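Dihydrocoumarin hydrolase, AncDHCH1 (Pseudomonas sp., PDB 6C2C) probably hydrolyses the lactone dihydrocoumarin at a two-zinc site, as an apparently ancestral relative of methyl-parathion hydrolase in the metallo-beta-lactamase superfamily. Local coordinates at residues R142-D147 against G208-V213. Sequence-based numbering, arbitrary orientation.
Sequences RADQKD and GHTTYV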
loop_
_atom_site.group_PDB
_atom_site.type_symbol
_atom_site.label_atom_id
_atom_site.label_comp_id
_atom_site.label_asym_id
_atom_site.label_seq_id
_atom_site.Cartn_x
_atom_site.Cartn_y
_atom_site.Cartn_z
ATOM N N ARG A 142 -5.222 10.786 -8.769
ATOM C CA ARG A 142 -4.400 10.546 -9.948
ATOM C C ARG A 142 -3.910 9.115 -9.927
ATOM O O ARG A 142 -3.641 8.563 -8.862
ATOM C CB ARG A 142 -3.205 11.479 -10.011
ATOM C CG ARG A 142 -3.592 12.966 -9.816
ATOM C CD ARG A 142 -2.557 13.897 -10.409
ATOM N NE ARG A 142 -2.564 13.740 -11.879
ATOM C CZ ARG A 142 -1.715 14.414 -12.646
ATOM N NH1 ARG A 142 -0.854 15.312 -12.093
ATOM N NH2 ARG A 142 -1.741 14.203 -13.948
ATOM N N ALA A 143 -3.810 8.522 -11.126
ATOM C CA ALA A 143 -3.287 7.175 -11.304
ATOM C C ALA A 143 -2.879 7.058 -12.761
ATOM O O ALA A 143 -3.194 7.930 -13.582
ATOM C CB ALA A 143 -4.355 6.120 -10.973
ATOM N N ASP A 144 -2.126 6.021 -13.076
ATOM C CA ASP A 144 -1.691 5.894 -14.462
ATOM C C ASP A 144 -2.872 5.590 -15.369
ATOM O O ASP A 144 -3.718 4.752 -15.057
ATOM C CB ASP A 144 -0.654 4.780 -14.578
ATOM C CG ASP A 144 0.080 4.823 -15.922
ATOM O OD1 ASP A 144 -0.430 4.233 -16.886
ATOM O OD2 ASP A 144 1.146 5.420 -16.064
ATOM N N GLN A 145 -2.873 6.256 -16.520
ATOM C CA GLN A 145 -3.856 6.040 -17.564
ATOM C C GLN A 145 -4.033 4.571 -17.928
ATOM O O GLN A 145 -5.161 4.155 -18.224
ATOM C CB GLN A 145 -3.442 6.857 -18.779
ATOM C CG GLN A 145 -4.534 6.773 -19.881
ATOM C CD GLN A 145 -5.645 7.732 -19.649
ATOM O OE1 GLN A 145 -6.825 7.315 -19.498
ATOM N NE2 GLN A 145 -5.340 9.009 -19.672
ATOM N N LYS A 146 -2.970 3.797 -17.923
ATOM C CA LYS A 146 -3.097 2.393 -18.249
ATOM C C LYS A 146 -3.867 1.564 -17.220
ATOM O O LYS A 146 -4.497 0.640 -17.567
ATOM C CB LYS A 146 -1.761 1.723 -18.458
ATOM C CG LYS A 146 -1.039 2.136 -19.694
ATOM C CD LYS A 146 0.341 1.532 -19.729
ATOM C CE LYS A 146 0.969 1.929 -21.027
ATOM N NZ LYS A 146 1.028 0.746 -21.879
ATOM N N ASP A 147 -3.783 1.975 -15.959
ATOM C CA ASP A 147 -4.491 1.307 -14.879
ATOM C C ASP A 147 -5.956 1.711 -14.961
ATOM O O ASP A 147 -6.850 0.885 -14.778
ATOM C CB ASP A 147 -3.906 1.700 -13.524
ATOM C CG ASP A 147 -3.549 0.498 -12.672
ATOM O OD1 ASP A 147 -3.014 -0.486 -13.224
ATOM O OD2 ASP A 147 -3.802 0.537 -11.450
ATOM N N GLY A 208 -0.824 -0.442 -14.984
ATOM C CA GLY A 208 -0.386 0.912 -14.650
ATOM C C GLY A 208 0.183 1.042 -13.250
ATOM O O GLY A 208 0.168 2.167 -12.729
ATOM N N HIS A 209 0.769 -0.039 -12.703
ATOM C CA HIS A 209 1.274 0.066 -11.337
ATOM C C HIS A 209 2.377 1.132 -11.295
ATOM O O HIS A 209 3.267 1.168 -12.156
ATOM C CB HIS A 209 1.791 -1.298 -10.857
ATOM C CG HIS A 209 2.240 -1.261 -9.411
ATOM N ND1 HIS A 209 3.468 -0.725 -9.047
ATOM C CD2 HIS A 209 1.615 -1.618 -8.268
ATOM C CE1 HIS A 209 3.571 -0.784 -7.712
ATOM N NE2 HIS A 209 2.475 -1.327 -7.229
ATOM N N THR A 210 2.300 2.027 -10.283
ATOM C CA THR A 210 3.129 3.213 -10.217
ATOM C C THR A 210 3.722 3.311 -8.810
ATOM O O THR A 210 3.017 3.094 -7.806
ATOM C CB THR A 210 2.301 4.483 -10.565
ATOM O OG1 THR A 210 1.781 4.324 -11.902
ATOM C CG2 THR A 210 3.209 5.761 -10.494
ATOM N N THR A 211 5.007 3.670 -8.794
ATOM C CA THR A 211 5.785 4.000 -7.610
ATOM C C THR A 211 5.770 5.507 -7.444
ATOM O O THR A 211 5.819 6.243 -8.419
ATOM C CB THR A 211 7.204 3.513 -7.860
ATOM O OG1 THR A 211 7.179 2.074 -7.852
ATOM C CG2 THR A 211 8.216 4.057 -6.825
ATOM N N TYR A 212 5.733 5.965 -6.197
ATOM C CA TYR A 212 5.743 7.417 -5.979
ATOM C C TYR A 212 7.005 7.779 -5.220
ATOM O O TYR A 212 7.278 7.237 -4.122
ATOM C CB TYR A 212 4.488 7.949 -5.254
ATOM C CG TYR A 212 3.271 7.703 -6.118
ATOM C CD1 TYR A 212 3.014 8.545 -7.220
ATOM C CD2 TYR A 212 2.438 6.626 -5.878
ATOM C CE1 TYR A 212 1.958 8.339 -8.060
ATOM C CE2 TYR A 212 1.320 6.396 -6.743
ATOM C CZ TYR A 212 1.143 7.235 -7.853
ATOM O OH TYR A 212 0.047 7.073 -8.727
ATOM N N VAL A 213 7.741 8.733 -5.777
ATOM C CA VAL A 213 9.061 9.104 -5.247
ATOM C C VAL A 213 8.913 10.439 -4.536
ATOM O O VAL A 213 8.517 11.437 -5.158
ATOM C CB VAL A 213 10.092 9.203 -6.362
ATOM C CG1 VAL A 213 11.433 9.680 -5.789
ATOM C CG2 VAL A 213 10.131 7.872 -7.146
HETATM O O HOH W 1 -1.536 3.997 -11.077
HETATM O O HOH W 2 3.106 4.909 -14.245
#
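One direct hydrogen bond joins the segments: Gly208 N donates to Asp147 OD1 at 2.8 Å, approaching from above the carboxylate plane and bending to 144° at the hydrogen. OD1 also takes a bond from Thr206 OG1, while OD2 accepts from Met120 N, between zinc ligands His119 and His121; an aspartate suits this buried place by offering two acceptors to three donors.

Packing is closest around Gly208, whose CA lies 4.1 Å from Asp147 CA. Asp147 N and Asp144 CB occupy the side where a CB would sit, so glycine suits the place. Asp144 CB rests 3.3 Å from Gly208 O and also meets Thr210 OG1.

Asp144 is the N-cap of helix 145-151. With CG anti to its backbone N (chi1 -166°), its short carboxylate brings OD1 within 2.8 Å of Lys146 N, accepting through the anti lone pair, while OD2 takes Gly189 N and a water. That water also donates to Thr210 OG1, a hydroxyl able to donate in turn to Gly208 O. A second water links Asp144 N to Gly208 O.

His209 points its CB away from 142-147; its ring meets His119 and bonds Asp226 N through NE2. The contact thus lies just behind the dinuclear zinc site of the metallo-beta-lactamase fold, in its second shell through Asp147 and His209, joining the start of helix 145-151 to the loop from zinc ligand His205 into strand 210-216.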